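Local coordinates for ABC transporter substrate-binding protein (Bradyrhizobium japonicum, PDB 4I1D), which serves as a periplasmic substrate-binding protein of an ABC transporter, possibly for polyamines, and can bind D-malate, at residues Glu77-Ser82 with Tyr98-Glu103. Residues are numbered along the deposited sequence; the frame is centred on the assembly and turned at random.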
loop_
_atom_site.group_PDB
_atom_site.type_symbol
_atom_site.label_atom_id
_atom_site.label_comp_id
_atom_site.label_asym_id
_atom_site.label_seq_id
_atom_site.Cartn_x
_atom_site.Cartn_y
_atom_site.Cartn_z
ATOM N N GLU A 77 -12.318 37.632 -10.649
ATOM C CA GLU A 77 -12.460 39.070 -10.448
ATOM C C GLU A 77 -13.862 39.470 -10.027
ATOM O O GLU A 77 -14.849 38.930 -10.527
ATOM C CB GLU A 77 -12.077 39.833 -11.725
ATOM C CG GLU A 77 -10.605 39.751 -12.109
ATOM C CD GLU A 77 -9.745 40.756 -11.368
ATOM O OE1 GLU A 77 -10.314 41.669 -10.732
ATOM O OE2 GLU A 77 -8.498 40.634 -11.424
ATOM N N LYS A 78 -13.942 40.417 -9.097
ATOM C CA LYS A 78 -15.195 41.097 -8.825
ATOM C C LYS A 78 -15.466 41.957 -10.048
ATOM O O LYS A 78 -14.647 42.789 -10.411
ATOM C CB LYS A 78 -15.066 41.970 -7.581
ATOM C CG LYS A 78 -16.202 41.806 -6.571
ATOM C CD LYS A 78 -15.794 42.365 -5.209
ATOM C CE LYS A 78 -14.435 41.801 -4.775
ATOM N NZ LYS A 78 -13.841 42.508 -3.597
ATOM N N LEU A 79 -16.596 41.743 -10.708
ATOM C CA LEU A 79 -16.875 42.457 -11.950
ATOM C C LEU A 79 -17.448 43.858 -11.732
ATOM O O LEU A 79 -18.372 44.050 -10.934
ATOM C CB LEU A 79 -17.815 41.644 -12.841
ATOM C CG LEU A 79 -17.295 40.290 -13.332
ATOM C CD1 LEU A 79 -18.320 39.645 -14.254
ATOM C CD2 LEU A 79 -15.954 40.458 -14.032
ATOM N N ASP A 80 -16.891 44.829 -12.453
ATOM C CA ASP A 80 -17.447 46.177 -12.491
ATOM C C ASP A 80 -18.448 46.307 -13.639
ATOM O O ASP A 80 -18.065 46.478 -14.797
ATOM C CB ASP A 80 -16.336 47.216 -12.645
ATOM C CG ASP A 80 -16.876 48.636 -12.720
ATOM O OD1 ASP A 80 -18.096 48.817 -12.497
ATOM O OD2 ASP A 80 -16.083 49.565 -12.995
ATOM N N PHE A 81 -19.733 46.227 -13.315
ATOM C CA PHE A 81 -20.769 46.210 -14.342
ATOM C C PHE A 81 -21.039 47.562 -15.011
ATOM O O PHE A 81 -21.848 47.646 -15.935
ATOM C CB PHE A 81 -22.069 45.607 -13.796
ATOM C CG PHE A 81 -21.971 44.141 -13.503
ATOM C CD1 PHE A 81 -22.147 43.206 -14.512
ATOM C CD2 PHE A 81 -21.691 43.695 -12.224
ATOM C CE1 PHE A 81 -22.050 41.850 -14.247
ATOM C CE2 PHE A 81 -21.592 42.341 -11.951
ATOM C CZ PHE A 81 -21.769 41.418 -12.964
ATOM N N SER A 82 -20.364 48.615 -14.557
ATOM C CA SER A 82 -20.482 49.908 -15.220
ATOM C C SER A 82 -19.677 49.882 -16.518
ATOM O O SER A 82 -19.782 50.782 -17.349
ATOM C CB SER A 82 -19.988 51.039 -14.317
ATOM O OG SER A 82 -18.581 51.182 -14.406
ATOM N N TYR A 98 -19.427 38.156 -9.530
ATOM C CA TYR A 98 -18.244 37.611 -10.189
ATOM C C TYR A 98 -18.512 36.985 -11.555
ATOM O O TYR A 98 -17.587 36.487 -12.188
ATOM C CB TYR A 98 -17.611 36.524 -9.318
ATOM C CG TYR A 98 -17.487 36.876 -7.859
ATOM C CD1 TYR A 98 -16.478 37.711 -7.413
ATOM C CD2 TYR A 98 -18.372 36.353 -6.925
ATOM C CE1 TYR A 98 -16.354 38.032 -6.078
ATOM C CE2 TYR A 98 -18.259 36.670 -5.584
ATOM C CZ TYR A 98 -17.244 37.511 -5.168
ATOM O OH TYR A 98 -17.114 37.833 -3.835
ATOM N N SER A 99 -19.761 36.973 -12.004
ATOM C CA SER A 99 -20.076 36.237 -13.224
ATOM C C SER A 99 -21.314 36.752 -13.928
ATOM O O SER A 99 -22.092 37.510 -13.351
ATOM C CB SER A 99 -20.266 34.756 -12.910
ATOM O OG SER A 99 -21.439 34.558 -12.143
ATOM N N VAL A 100 -21.480 36.336 -15.183
ATOM C CA VAL A 100 -22.700 36.609 -15.941
ATOM C C VAL A 100 -23.163 35.334 -16.624
ATOM O O VAL A 100 -22.356 34.630 -17.233
ATOM C CB VAL A 100 -22.497 37.688 -17.025
ATOM C CG1 VAL A 100 -23.850 38.099 -17.626
ATOM C CG2 VAL A 100 -21.785 38.901 -16.452
ATOM N N SER A 101 -24.460 35.043 -16.530
ATOM C CA SER A 101 -25.036 33.857 -17.173
ATOM C C SER A 101 -24.756 33.845 -18.671
ATOM O O SER A 101 -24.932 34.857 -19.358
ATOM C CB SER A 101 -26.543 33.777 -16.919
ATOM O OG SER A 101 -26.812 33.751 -15.531
ATOM N N TYR A 102 -24.342 32.690 -19.180
ATOM C CA TYR A 102 -23.825 32.608 -20.548
ATOM C C TYR A 102 -24.714 31.754 -21.456
ATOM O O TYR A 102 -24.975 32.125 -22.594
ATOM C CB TYR A 102 -22.397 32.083 -20.498
ATOM C CG TYR A 102 -21.663 31.984 -21.820
ATOM C CD1 TYR A 102 -21.496 33.095 -22.641
ATOM C CD2 TYR A 102 -21.078 30.782 -22.212
ATOM C CE1 TYR A 102 -20.799 32.995 -23.835
ATOM C CE2 TYR A 102 -20.392 30.669 -23.391
ATOM C CZ TYR A 102 -20.248 31.777 -24.201
ATOM O OH TYR A 102 -19.545 31.654 -25.372
ATOM N N GLU A 103 -25.189 30.624 -20.935
ATOM C CA GLU A 103 -26.108 29.754 -21.658
ATOM C C GLU A 103 -26.809 28.788 -20.695
ATOM O O GLU A 103 -26.266 28.443 -19.642
ATOM C CB GLU A 103 -25.344 28.965 -22.720
ATOM C CG GLU A 103 -24.167 28.182 -22.158
ATOM C CD GLU A 103 -24.563 26.812 -21.588
ATOM O OE1 GLU A 103 -23.817 26.279 -20.741
ATOM O OE2 GLU A 103 -25.605 26.255 -21.993
HETATM O O HOH W 1 -15.057 37.176 -12.814
#
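Lys78, Leu79 and Phe81 pack along Tyr98-Val100 in a mixed side-chain and backbone contact, where the loop between helices 64-72 and 85-88 runs beside the start of strand 100-112, away from the malate pocket. It illustrates how a loop can be fastened to a strand's entry by side chains and water. Lys78 CG lies 3.8 Å from Tyr98 CE1, the two side chains running alongside each other, and Glu77 O meets that ring's edge near its plane, 3.7 Å from Tyr98 CD1. Leu79 lays CD1 against the backbone, 3.8 Å from Ser99 N, and the same methyl lies 4.2 Å from Val100 CG2. With CG anti to its carbonyl carbon (chi1 -68°), Phe81 presents its ring edge: CE1 comes 3.7 Å from Val100 CG2, and CZ lies near Ser99 O. Leu79 CB rests over one face of that ring, towards its rim. An alanine in place of Leu79 would probably open a gap beside Ser99 N and leave Val100 CG2 less closely packed. Backbone hydrogen bonds tie Leu79 to Pro97 and Val100 to Leu233. One water lies within hydrogen-bonding distance of both Glu77 O (2.9 Å) and Tyr98 O (2.7 Å). Van der Waals packing and this shared water thus join the segments, with direct backbone bonds going to neighbours outside them.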